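Local atomic coordinates of L-lysine 6-monooxygenase involved in desferrioxamine biosynthesis (Erwinia amylovora CFBP1430, PDB entry 5O8P), a protein that probably catalyses the FAD- and NADPH-dependent N-hydroxylation of cadaverine, a step in the biosynthesis of the siderophore desferrioxamine. Residues 19-24 with 115-120; 136-141 with 145-150; 206-211 with 297-302. All blocks are in the same frame, centred on the assembly; numbering follows the deposited sequence.

Contact 1 of 3, residues 19-24 with 115-120; sequences FNLGLA and GNLRWN. With FAD (flavin-adenine dinucleotide), chain C.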
loop_
_atom_site.group_PDB
_atom_site.type_symbol
_atom_site.label_atom_id
_atom_site.label_comp_id
_atom_site.label_asym_id
_atom_site.label_seq_id
_atom_site.Cartn_x
_atom_site.Cartn_y
_atom_site.Cartn_z
ATOM N N PHE B 19 -25.659 5.165 -17.264
ATOM C CA PHE B 19 -26.860 4.793 -16.509
ATOM C C PHE B 19 -27.949 4.104 -17.353
ATOM O O PHE B 19 -28.343 2.988 -17.025
ATOM C CB PHE B 19 -27.427 5.996 -15.742
ATOM C CG PHE B 19 -26.458 6.592 -14.776
ATOM C CD1 PHE B 19 -25.702 5.779 -13.914
ATOM C CD2 PHE B 19 -26.304 7.951 -14.685
ATOM C CE1 PHE B 19 -24.804 6.315 -13.024
ATOM C CE2 PHE B 19 -25.402 8.491 -13.774
ATOM C CZ PHE B 19 -24.648 7.669 -12.969
ATOM N N ASN B 20 -28.418 4.733 -18.431
ATOM C CA ASN B 20 -29.408 4.073 -19.306
ATOM C C ASN B 20 -28.831 2.903 -20.079
ATOM O O ASN B 20 -29.567 1.986 -20.405
ATOM C CB ASN B 20 -30.087 5.039 -20.274
ATOM C CG ASN B 20 -31.336 5.690 -19.701
ATOM O OD1 ASN B 20 -31.766 5.371 -18.608
ATOM N ND2 ASN B 20 -31.920 6.616 -20.443
ATOM N N LEU B 21 -27.533 2.912 -20.362
ATOM C CA LEU B 21 -26.888 1.742 -20.968
ATOM C C LEU B 21 -26.952 0.573 -19.991
ATOM O O LEU B 21 -27.126 -0.578 -20.392
ATOM C CB LEU B 21 -25.436 2.040 -21.351
ATOM C CG LEU B 21 -24.674 0.902 -22.039
ATOM C CD1 LEU B 21 -25.355 0.504 -23.341
ATOM C CD2 LEU B 21 -23.210 1.268 -22.302
ATOM N N GLY B 22 -26.805 0.872 -18.701
ATOM C CA GLY B 22 -27.008 -0.115 -17.644
ATOM C C GLY B 22 -28.413 -0.655 -17.665
ATOM O O GLY B 22 -28.610 -1.863 -17.810
ATOM N N LEU B 23 -29.393 0.240 -17.557
ATOM C CA LEU B 23 -30.811 -0.157 -17.630
ATOM C C LEU B 23 -31.084 -1.045 -18.842
ATOM O O LEU B 23 -31.834 -2.022 -18.747
ATOM C CB LEU B 23 -31.730 1.067 -17.677
ATOM C CG LEU B 23 -33.237 0.828 -17.540
ATOM C CD1 LEU B 23 -33.562 -0.083 -16.381
ATOM C CD2 LEU B 23 -33.958 2.155 -17.381
ATOM N N ALA B 24 -30.456 -0.714 -19.970
ATOM C CA ALA B 24 -30.628 -1.477 -21.198
ATOM C C ALA B 24 -30.120 -2.902 -21.078
ATOM O O ALA B 24 -30.816 -3.830 -21.503
ATOM C CB ALA B 24 -29.950 -0.776 -22.360
ATOM N N GLY B 115 -29.635 -5.130 -28.501
ATOM C CA GLY B 115 -30.642 -4.894 -29.520
ATOM C C GLY B 115 -31.555 -3.701 -29.264
ATOM O O GLY B 115 -32.135 -3.162 -30.199
ATOM N N ASN B 116 -31.685 -3.278 -28.011
ATOM C CA ASN B 116 -32.699 -2.277 -27.635
ATOM C C ASN B 116 -32.252 -0.820 -27.742
ATOM O O ASN B 116 -32.958 0.064 -27.260
ATOM C CB ASN B 116 -33.271 -2.567 -26.240
ATOM C CG ASN B 116 -32.206 -2.793 -25.187
ATOM O OD1 ASN B 116 -31.009 -2.647 -25.449
ATOM N ND2 ASN B 116 -32.641 -3.181 -23.974
ATOM N N LEU B 117 -31.114 -0.558 -28.385
ATOM C CA LEU B 117 -30.606 0.817 -28.530
ATOM C C LEU B 117 -30.877 1.362 -29.924
ATOM O O LEU B 117 -30.728 0.630 -30.883
ATOM C CB LEU B 117 -29.096 0.857 -28.256
ATOM C CG LEU B 117 -28.642 0.224 -26.940
ATOM C CD1 LEU B 117 -27.138 0.386 -26.779
ATOM C CD2 LEU B 117 -29.417 0.828 -25.765
ATOM N N ARG B 118 -31.270 2.632 -30.012
ATOM C CA ARG B 118 -31.482 3.331 -31.277
ATOM C C ARG B 118 -30.626 4.596 -31.305
ATOM O O ARG B 118 -30.980 5.619 -30.705
ATOM C CB ARG B 118 -32.968 3.704 -31.457
ATOM C CG ARG B 118 -33.555 3.199 -32.758
ATOM C CD ARG B 118 -34.408 1.957 -32.604
ATOM N NE ARG B 118 -33.669 0.783 -32.142
ATOM C CZ ARG B 118 -34.180 -0.451 -32.028
ATOM N NH1 ARG B 118 -35.448 -0.719 -32.366
ATOM N NH2 ARG B 118 -33.413 -1.436 -31.574
ATOM N N TRP B 119 -29.495 4.525 -31.997
ATOM C CA TRP B 119 -28.591 5.677 -32.109
ATOM C C TRP B 119 -29.076 6.677 -33.163
ATOM O O TRP B 119 -30.032 6.412 -33.881
ATOM C CB TRP B 119 -27.166 5.207 -32.424
ATOM C CG TRP B 119 -26.609 4.322 -31.364
ATOM C CD1 TRP B 119 -26.459 2.971 -31.422
ATOM C CD2 TRP B 119 -26.175 4.722 -30.065
ATOM N NE1 TRP B 119 -25.950 2.499 -30.240
ATOM C CE2 TRP B 119 -25.760 3.555 -29.388
ATOM C CE3 TRP B 119 -26.089 5.957 -29.406
ATOM C CZ2 TRP B 119 -25.259 3.581 -28.082
ATOM C CZ3 TRP B 119 -25.600 5.993 -28.108
ATOM C CH2 TRP B 119 -25.185 4.813 -27.459
ATOM N N ASN B 120 -28.414 7.829 -33.242
ATOM C CA ASN B 120 -28.739 8.876 -34.230
ATOM C C ASN B 120 -30.215 9.301 -34.181
ATOM O O ASN B 120 -30.840 9.491 -35.195
ATOM C CB ASN B 120 -28.318 8.434 -35.644
ATOM C CG ASN B 120 -26.808 8.266 -35.775
ATOM O OD1 ASN B 120 -26.325 7.179 -36.100
ATOM N ND2 ASN B 120 -26.049 9.342 -35.496
HETATM P PA FAD C . -24.096 11.012 -20.194
HETATM O O1A FAD C . -22.750 10.713 -20.828
HETATM O O2A FAD C . -24.454 12.439 -19.857
HETATM O O5B FAD C . -25.191 10.394 -21.208
HETATM C C5B FAD C . -26.233 11.174 -21.785
HETATM C C4B FAD C . -26.526 10.801 -23.234
HETATM O O4B FAD C . -27.826 11.292 -23.595
HETATM C C3B FAD C . -25.542 11.433 -24.212
HETATM O O3B FAD C . -25.096 10.428 -25.133
HETATM C C2B FAD C . -26.327 12.567 -24.870
HETATM O O2B FAD C . -25.944 12.840 -26.222
HETATM C C1B FAD C . -27.749 12.043 -24.815
HETATM N N9A FAD C . -28.830 13.057 -24.947
HETATM C C8A FAD C . -28.998 14.212 -24.269
HETATM N N7A FAD C . -30.125 14.851 -24.692
HETATM C C5A FAD C . -30.693 14.097 -25.658
HETATM C C6A FAD C . -31.891 14.167 -26.539
HETATM N N6A FAD C . -32.749 15.215 -26.473
HETATM N N1A FAD C . -32.106 13.148 -27.411
HETATM C C2A FAD C . -31.268 12.092 -27.501
HETATM N N3A FAD C . -30.163 11.972 -26.740
HETATM C C4A FAD C . -29.831 12.917 -25.818
HETATM N N1 FAD C . -18.616 8.540 -11.879
HETATM C C2 FAD C . -18.165 7.401 -11.290
HETATM O O2 FAD C . -18.933 6.799 -10.507
HETATM N N3 FAD C . -16.932 6.902 -11.530
HETATM C C4 FAD C . -16.068 7.509 -12.364
HETATM O O4 FAD C . -14.934 7.032 -12.564
HETATM C C4X FAD C . -16.484 8.759 -13.047
HETATM N N5 FAD C . -15.666 9.415 -13.899
HETATM C C5X FAD C . -16.076 10.555 -14.504
HETATM C C6 FAD C . -15.188 11.189 -15.370
HETATM C C7 FAD C . -15.539 12.365 -16.029
HETATM C C7M FAD C . -14.558 13.035 -16.960
HETATM C C8 FAD C . -16.892 12.949 -15.798
HETATM C C8M FAD C . -17.296 14.218 -16.498
HETATM C C9 FAD C . -17.788 12.323 -14.929
HETATM C C9A FAD C . -17.447 11.135 -14.257
HETATM N N10 FAD C . -18.335 10.452 -13.358
HETATM C C10 FAD C . -17.855 9.261 -12.743
HETATM C "C1'" FAD C . -19.713 10.915 -13.040
HETATM C "C2'" FAD C . -20.788 10.243 -13.927
HETATM O "O2'" FAD C . -20.566 8.819 -13.995
HETATM C "C3'" FAD C . -20.869 10.821 -15.352
HETATM O "O3'" FAD C . -21.198 12.218 -15.309
HETATM C "C4'" FAD C . -21.896 10.107 -16.241
HETATM O "O4'" FAD C . -21.517 10.248 -17.615
HETATM C "C5'" FAD C . -23.312 10.650 -16.066
HETATM O "O5'" FAD C . -24.248 9.651 -16.475
HETATM P P FAD C . -25.273 9.937 -17.672
HETATM O O1P FAD C . -26.074 8.674 -17.913
HETATM O O2P FAD C . -25.968 11.202 -17.256
HETATM O O3P FAD C . -24.155 10.101 -18.845
#

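Contact 2 of 3, residues 136-141 with 145-150; sequences RVRSTD and GKQQEW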
loop_
_atom_site.group_PDB
_atom_site.type_symbol
_atom_site.label_atom_id
_atom_site.label_comp_id
_atom_site.label_asym_id
_atom_site.label_seq_id
_atom_site.Cartn_x
_atom_site.Cartn_y
_atom_site.Cartn_z
ATOM N N ARG B 136 -46.010 10.406 -25.881
ATOM C CA ARG B 136 -45.693 10.469 -27.306
ATOM C C ARG B 136 -44.382 11.208 -27.437
ATOM O O ARG B 136 -44.313 12.373 -27.074
ATOM C CB ARG B 136 -46.820 11.222 -28.026
ATOM C CG ARG B 136 -46.611 11.495 -29.496
ATOM C CD ARG B 136 -47.818 12.218 -30.104
ATOM N NE ARG B 136 -49.057 11.452 -29.910
ATOM C CZ ARG B 136 -49.408 10.375 -30.616
ATOM N NH1 ARG B 136 -48.632 9.893 -31.603
ATOM N NH2 ARG B 136 -50.560 9.760 -30.326
ATOM N N VAL B 137 -43.358 10.536 -27.950
ATOM C CA VAL B 137 -41.985 11.072 -28.029
ATOM C C VAL B 137 -41.624 11.324 -29.489
ATOM O O VAL B 137 -41.490 10.371 -30.248
ATOM C CB VAL B 137 -40.975 10.050 -27.445
ATOM C CG1 VAL B 137 -39.533 10.504 -27.632
ATOM C CG2 VAL B 137 -41.280 9.789 -25.984
ATOM N N ARG B 138 -41.456 12.588 -29.874
ATOM C CA ARG B 138 -41.137 12.940 -31.265
ATOM C C ARG B 138 -39.621 13.058 -31.446
ATOM O O ARG B 138 -38.976 13.924 -30.846
ATOM C CB ARG B 138 -41.847 14.231 -31.685
ATOM C CG ARG B 138 -42.135 14.323 -33.189
ATOM C CD ARG B 138 -42.900 15.591 -33.571
ATOM N NE ARG B 138 -42.121 16.798 -33.225
ATOM C CZ ARG B 138 -42.565 17.890 -32.578
ATOM N NH1 ARG B 138 -43.839 18.014 -32.190
ATOM N NH2 ARG B 138 -41.712 18.885 -32.325
ATOM N N SER B 139 -39.066 12.172 -32.275
ATOM C CA SER B 139 -37.640 12.152 -32.584
ATOM C C SER B 139 -37.337 12.689 -33.976
ATOM O O SER B 139 -38.235 12.861 -34.807
ATOM C CB SER B 139 -37.104 10.727 -32.485
ATOM O OG SER B 139 -37.258 10.019 -33.701
ATOM N N THR B 140 -36.052 12.934 -34.213
ATOM C CA THR B 140 -35.538 13.345 -35.519
ATOM C C THR B 140 -34.265 12.553 -35.760
ATOM O O THR B 140 -33.363 12.592 -34.928
ATOM C CB THR B 140 -35.217 14.859 -35.541
ATOM O OG1 THR B 140 -36.437 15.621 -35.536
ATOM C CG2 THR B 140 -34.415 15.257 -36.762
ATOM N N ASP B 141 -34.178 11.831 -36.880
ATOM C CA ASP B 141 -32.947 11.120 -37.235
ATOM C C ASP B 141 -31.847 12.117 -37.604
ATOM O O ASP B 141 -32.029 12.929 -38.505
ATOM C CB ASP B 141 -33.181 10.122 -38.370
ATOM C CG ASP B 141 -31.953 9.258 -38.661
ATOM O OD1 ASP B 141 -31.749 8.228 -37.987
ATOM O OD2 ASP B 141 -31.183 9.618 -39.571
ATOM N N GLY B 145 -32.621 13.379 -41.120
ATOM C CA GLY B 145 -33.676 14.362 -40.827
ATOM C C GLY B 145 -35.075 13.808 -40.603
ATOM O O GLY B 145 -35.984 14.560 -40.238
ATOM N N LYS B 146 -35.252 12.503 -40.822
ATOM C CA LYS B 146 -36.563 11.842 -40.768
ATOM C C LYS B 146 -37.243 11.965 -39.405
ATOM O O LYS B 146 -36.610 11.712 -38.386
ATOM C CB LYS B 146 -36.393 10.363 -41.105
ATOM C CG LYS B 146 -37.682 9.553 -41.074
ATOM C CD LYS B 146 -37.476 8.173 -41.657
ATOM C CE LYS B 146 -38.805 7.448 -41.785
ATOM N NZ LYS B 146 -38.630 6.002 -42.070
ATOM N N GLN B 147 -38.520 12.343 -39.398
ATOM C CA GLN B 147 -39.321 12.401 -38.182
ATOM C C GLN B 147 -39.869 11.015 -37.859
ATOM O O GLN B 147 -40.237 10.264 -38.756
ATOM C CB GLN B 147 -40.488 13.383 -38.354
ATOM C CG GLN B 147 -40.081 14.809 -38.720
ATOM C CD GLN B 147 -39.292 15.499 -37.628
ATOM O OE1 GLN B 147 -39.718 15.513 -36.472
ATOM N NE2 GLN B 147 -38.142 16.066 -37.979
ATOM N N GLN B 148 -39.902 10.676 -36.576
ATOM C CA GLN B 148 -40.590 9.465 -36.099
ATOM C C GLN B 148 -41.215 9.774 -34.746
ATOM O O GLN B 148 -40.726 10.635 -34.015
ATOM C CB GLN B 148 -39.646 8.262 -35.971
ATOM C CG GLN B 148 -38.271 8.434 -36.598
ATOM C CD GLN B 148 -37.399 7.200 -36.464
ATOM O OE1 GLN B 148 -37.899 6.059 -36.446
ATOM N NE2 GLN B 148 -36.077 7.421 -36.374
ATOM N N GLU B 149 -42.317 9.091 -34.440
ATOM C CA GLU B 149 -42.984 9.197 -33.139
ATOM C C GLU B 149 -42.976 7.844 -32.461
ATOM O O GLU B 149 -43.227 6.817 -33.087
ATOM C CB GLU B 149 -44.407 9.748 -33.274
ATOM C CG GLU B 149 -44.409 11.267 -33.405
ATOM C CD GLU B 149 -45.789 11.902 -33.521
ATOM O OE1 GLU B 149 -46.827 11.172 -33.477
ATOM O OE2 GLU B 149 -45.794 13.162 -33.637
ATOM N N TRP B 150 -42.627 7.856 -31.185
ATOM C CA TRP B 150 -42.531 6.657 -30.387
ATOM C C TRP B 150 -43.582 6.788 -29.307
ATOM O O TRP B 150 -43.731 7.853 -28.697
ATOM C CB TRP B 150 -41.146 6.555 -29.770
ATOM C CG TRP B 150 -40.031 6.665 -30.756
ATOM C CD1 TRP B 150 -39.542 7.801 -31.323
ATOM C CD2 TRP B 150 -39.248 5.594 -31.279
ATOM N NE1 TRP B 150 -38.504 7.505 -32.168
ATOM C CE2 TRP B 150 -38.301 6.152 -32.160
ATOM C CE3 TRP B 150 -39.258 4.213 -31.088
ATOM C CZ2 TRP B 150 -37.373 5.377 -32.856
ATOM C CZ3 TRP B 150 -38.336 3.440 -31.765
ATOM C CH2 TRP B 150 -37.405 4.023 -32.645
#

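Contact 3 of 3, residues 206-211 with 297-302; sequences EIYYDL and VNLFTH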
loop_
_atom_site.group_PDB
_atom_site.type_symbol
_atom_site.label_atom_id
_atom_site.label_comp_id
_atom_site.label_asym_id
_atom_site.label_seq_id
_atom_site.Cartn_x
_atom_site.Cartn_y
_atom_site.Cartn_z
ATOM N N GLU B 206 -6.596 15.852 -12.458
ATOM C CA GLU B 206 -6.048 14.994 -13.517
ATOM C C GLU B 206 -5.361 15.802 -14.595
ATOM O O GLU B 206 -4.293 15.414 -15.063
ATOM C CB GLU B 206 -7.140 14.157 -14.155
ATOM C CG GLU B 206 -7.560 13.002 -13.285
ATOM C CD GLU B 206 -8.772 12.257 -13.797
ATOM O OE1 GLU B 206 -9.384 12.687 -14.800
ATOM O OE2 GLU B 206 -9.119 11.218 -13.181
ATOM N N ILE B 207 -5.988 16.919 -14.967
ATOM C CA ILE B 207 -5.428 17.853 -15.926
ATOM C C ILE B 207 -4.169 18.480 -15.365
ATOM O O ILE B 207 -3.155 18.487 -16.044
ATOM C CB ILE B 207 -6.450 18.951 -16.324
ATOM C CG1 ILE B 207 -7.504 18.346 -17.235
ATOM C CG2 ILE B 207 -5.782 20.140 -17.010
ATOM C CD1 ILE B 207 -8.688 19.245 -17.512
ATOM N N TYR B 208 -4.236 18.999 -14.138
ATOM C CA TYR B 208 -3.065 19.615 -13.509
ATOM C C TYR B 208 -1.870 18.665 -13.480
ATOM O O TYR B 208 -0.758 19.050 -13.816
ATOM C CB TYR B 208 -3.368 20.122 -12.098
ATOM C CG TYR B 208 -2.281 21.032 -11.589
ATOM C CD1 TYR B 208 -1.192 20.520 -10.889
ATOM C CD2 TYR B 208 -2.324 22.401 -11.841
ATOM C CE1 TYR B 208 -0.190 21.348 -10.420
ATOM C CE2 TYR B 208 -1.319 23.246 -11.395
ATOM C CZ TYR B 208 -0.254 22.723 -10.679
ATOM O OH TYR B 208 0.736 23.576 -10.233
ATOM N N TYR B 209 -2.112 17.425 -13.096
ATOM C CA TYR B 209 -1.077 16.406 -13.117
ATOM C C TYR B 209 -0.537 16.156 -14.529
ATOM O O TYR B 209 0.669 15.995 -14.720
ATOM C CB TYR B 209 -1.606 15.101 -12.502
ATOM C CG TYR B 209 -0.525 14.076 -12.305
ATOM C CD1 TYR B 209 0.311 14.119 -11.194
ATOM C CD2 TYR B 209 -0.312 13.085 -13.247
ATOM C CE1 TYR B 209 1.315 13.189 -11.022
ATOM C CE2 TYR B 209 0.688 12.149 -13.079
ATOM C CZ TYR B 209 1.498 12.215 -11.967
ATOM O OH TYR B 209 2.476 11.285 -11.802
ATOM N N ASP B 210 -1.438 16.112 -15.508
ATOM C CA ASP B 210 -1.068 15.845 -16.902
ATOM C C ASP B 210 -0.119 16.923 -17.415
ATOM O O ASP B 210 0.908 16.608 -18.005
ATOM C CB ASP B 210 -2.324 15.787 -17.785
ATOM C CG ASP B 210 -2.095 15.066 -19.101
ATOM O OD1 ASP B 210 -1.739 13.873 -19.062
ATOM O OD2 ASP B 210 -2.335 15.680 -20.167
ATOM N N LEU B 211 -0.473 18.183 -17.159
ATOM C CA LEU B 211 0.329 19.331 -17.577
ATOM C C LEU B 211 1.631 19.442 -16.792
ATOM O O LEU B 211 2.664 19.773 -17.372
ATOM C CB LEU B 211 -0.476 20.642 -17.463
ATOM C CG LEU B 211 -1.693 20.749 -18.394
ATOM C CD1 LEU B 211 -2.554 21.955 -18.037
ATOM C CD2 LEU B 211 -1.256 20.817 -19.840
ATOM N N VAL B 297 5.096 27.607 -10.615
ATOM C CA VAL B 297 3.726 27.200 -10.316
ATOM C C VAL B 297 3.132 28.066 -9.218
ATOM O O VAL B 297 3.836 28.589 -8.379
ATOM C CB VAL B 297 3.619 25.710 -9.901
ATOM C CG1 VAL B 297 4.258 24.815 -10.957
ATOM C CG2 VAL B 297 4.241 25.452 -8.535
ATOM N N ASN B 298 1.819 28.224 -9.249
ATOM C CA ASN B 298 1.088 28.918 -8.202
ATOM C C ASN B 298 -0.176 28.133 -7.937
ATOM O O ASN B 298 -0.770 27.589 -8.863
ATOM C CB ASN B 298 0.748 30.337 -8.639
ATOM C CG ASN B 298 1.977 31.128 -9.003
ATOM O OD1 ASN B 298 2.739 31.558 -8.134
ATOM N ND2 ASN B 298 2.207 31.284 -10.294
ATOM N N LEU B 299 -0.558 28.043 -6.668
ATOM C CA LEU B 299 -1.727 27.298 -6.254
ATOM C C LEU B 299 -2.458 28.143 -5.233
ATOM O O LEU B 299 -1.917 28.395 -4.167
ATOM C CB LEU B 299 -1.322 25.952 -5.652
ATOM C CG LEU B 299 -0.765 24.909 -6.633
ATOM C CD1 LEU B 299 0.690 25.146 -6.989
ATOM C CD2 LEU B 299 -0.911 23.506 -6.062
ATOM N N PHE B 300 -3.660 28.601 -5.571
ATOM C CA PHE B 300 -4.494 29.371 -4.645
ATOM C C PHE B 300 -5.746 28.604 -4.231
ATOM O O PHE B 300 -6.219 27.741 -4.960
ATOM C CB PHE B 300 -4.887 30.687 -5.291
ATOM C CG PHE B 300 -3.729 31.607 -5.523
ATOM C CD1 PHE B 300 -2.995 31.538 -6.702
ATOM C CD2 PHE B 300 -3.363 32.533 -4.563
ATOM C CE1 PHE B 300 -1.923 32.384 -6.931
ATOM C CE2 PHE B 300 -2.290 33.388 -4.781
ATOM C CZ PHE B 300 -1.574 33.313 -5.974
ATOM N N THR B 301 -6.267 28.925 -3.052
ATOM C CA THR B 301 -7.480 28.295 -2.518
ATOM C C THR B 301 -8.410 29.391 -2.036
ATOM O O THR B 301 -8.062 30.564 -2.112
ATOM C CB THR B 301 -7.145 27.345 -1.354
ATOM O OG1 THR B 301 -6.194 27.973 -0.488
ATOM C CG2 THR B 301 -6.567 26.037 -1.876
ATOM N N HIS B 302 -9.605 29.019 -1.578
ATOM C CA HIS B 302 -10.612 29.977 -1.100
ATOM C C HIS B 302 -10.992 31.073 -2.110
ATOM O O HIS B 302 -11.626 32.057 -1.731
ATOM C CB HIS B 302 -10.140 30.648 0.206
ATOM C CG HIS B 302 -10.089 29.723 1.380
ATOM N ND1 HIS B 302 -11.219 29.333 2.069
ATOM C CD2 HIS B 302 -9.043 29.134 2.007
ATOM C CE1 HIS B 302 -10.870 28.535 3.062
ATOM N NE2 HIS B 302 -9.557 28.395 3.044
#

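Contact 1 of 3, residues 19-24 with 115-120
The first helix of the FAD-binding Rossmann-type fold, 18-27, leans here on the chain around strand 117-118, with L21 and A24 meeting N116 and L117. It is a compact example of how a dinucleotide-binding helix is fastened to its sheet by one polar bond beside an apolar patch. The polar element is N116, whose ND2 gives a hydrogen bond to the backbone A24 O at 3.1 Å. The bond is almost straight at the hydrogen (172°), and the acceptor lies in the plane of the N116 amide, although the donor stands somewhat tilted from the plane of the A24 carbonyl. With CG of N116 between its own backbone N and carbonyl carbon (chi1 50°), the amide reaches out to the helix. OD1, the other arm, passes A24 CB at 3.8 Å. L117 then divides its branches: CD2 touches A24 CB at 3.8 Å, and CD1 meets L21 CD1 at 3.9 Å, the two leucine side chains crossing at about a right angle. At the start of the same helical segment F19 serves the cofactor, its CE2 lying 3.2 Å from FAD O5'; R402 makes a cation-pi contact with this ring. The packing and the cofactor contact are thus carried by different residues of one helix. Helix 100-113 borders the apolar patch through C107 and A111, F37 of strand 35-38 packs on A24, N116 and L117, and helix 399-410 covers L23.

Contact 2 of 3, residues 136-141 with 145-150
W150, paired with V137 in the beta hairpin 134-141/147-152, reaches along the opposite strand to S139; paired side chains of this antiparallel ladder alternate between two faces. The tryptophan illustrates how one large residue can reach two neighbours that share a face. Its CB packs on V137 CB at 4.2 Å, in the hydrogen-bonded pair V137-W150. From CG the indole runs along the hairpin, and CD1 passes the V137 carbonyl, which lies at the ring edge with O 3.4 Å away. NE1 next gives a hydrogen bond to S139 OG at 3.2 Å, the hydroxyl lying in the indole plane, so a buried serine is tied to the ring's edge. The far corner, CH2, rests on R118 CD at 3.6 Å. Y9, I12 and L38 also pack against W150, placing this face on strands 8-14 and 35-38. The turn is closed by D141 N bonded to K146 O and G145 N to D141 O, while D141 OD2 accepts a hydrogen bond from S144 N. On the other face E149 and R138 lie side by side. E149 also forms a salt bridge with R136, which has a second partner in D129: R136 NH1 meets E149 OE1 at 2.9 Å from above the carboxylate plane.

Contact 3 of 3, residues 206-211 with 297-302
Y208, V297 and L299 make up nearly all of this contact, in which the tip of one tyrosine spans the gap between a helix and the strand outermost in this chain's parallel sheet. The segments are far apart: their axes approach no closer than 12.6 Å and run nearly antiparallel (167°). With CG anti to the backbone N (chi1 -166°), the Y208 ring extends from the helix toward the strand. The phenol oxygen then does all the touching. OH lies 3.6 Å from V297 CB and 3.8 Å from V297 CG1, the two side chains crossing at about a right angle. L299 crosses the tyrosine obliquely, and its CD1 meets the same Y208 OH at 3.6 Å. A buried hydroxyl set against aliphatic carbon needs a polar partner, and Y208 OH has one in the hydrogen bond to L222 O, on the strand between; W224 of that strand stacks on the Y208 ring. The example shows a tyrosine whose hydroxyl lies against aliphatic carbons while bonded to a main-chain carbonyl. The surroundings are consistent with a Rossmann-type NADP(+)-binding domain. S200, in the turn before helix 202-213, and S203, in its first turn, bind NADP(+) when it is present; the nucleotide is absent here. E206 makes a salt bridge with R100, another NADP(+)-binding residue. Helices 182-190 and 276-290 pack against helix 202-213. Strand 297-300 lies beside strand 221-225, and L299 is backbone hydrogen-bonded to the second subunit, whose F424 packs on it.

Overall arrangement
From the N terminus the chain meets contact 1 first: 90 residues separate its two segments, and their pairing joins the first cofactor-binding helix to strand 117-118. Contact 2 follows soon after as a local hairpin with only three residues between its segments. Contact 3 then closes a loop of 85 residues in the NADP(+)-binding region. The three stand in series, none nesting in or crossing another. Contacts 1 and 2 reach the same mixed sheet and touch, N120 packing against D141, though their centres are about 17 Å apart. Contact 3 lies on the opposite side of the chain's centre, its centre about 37 Å from that of contact 1 and about 45 Å from that of contact 2, and belongs to the separate parallel sheet.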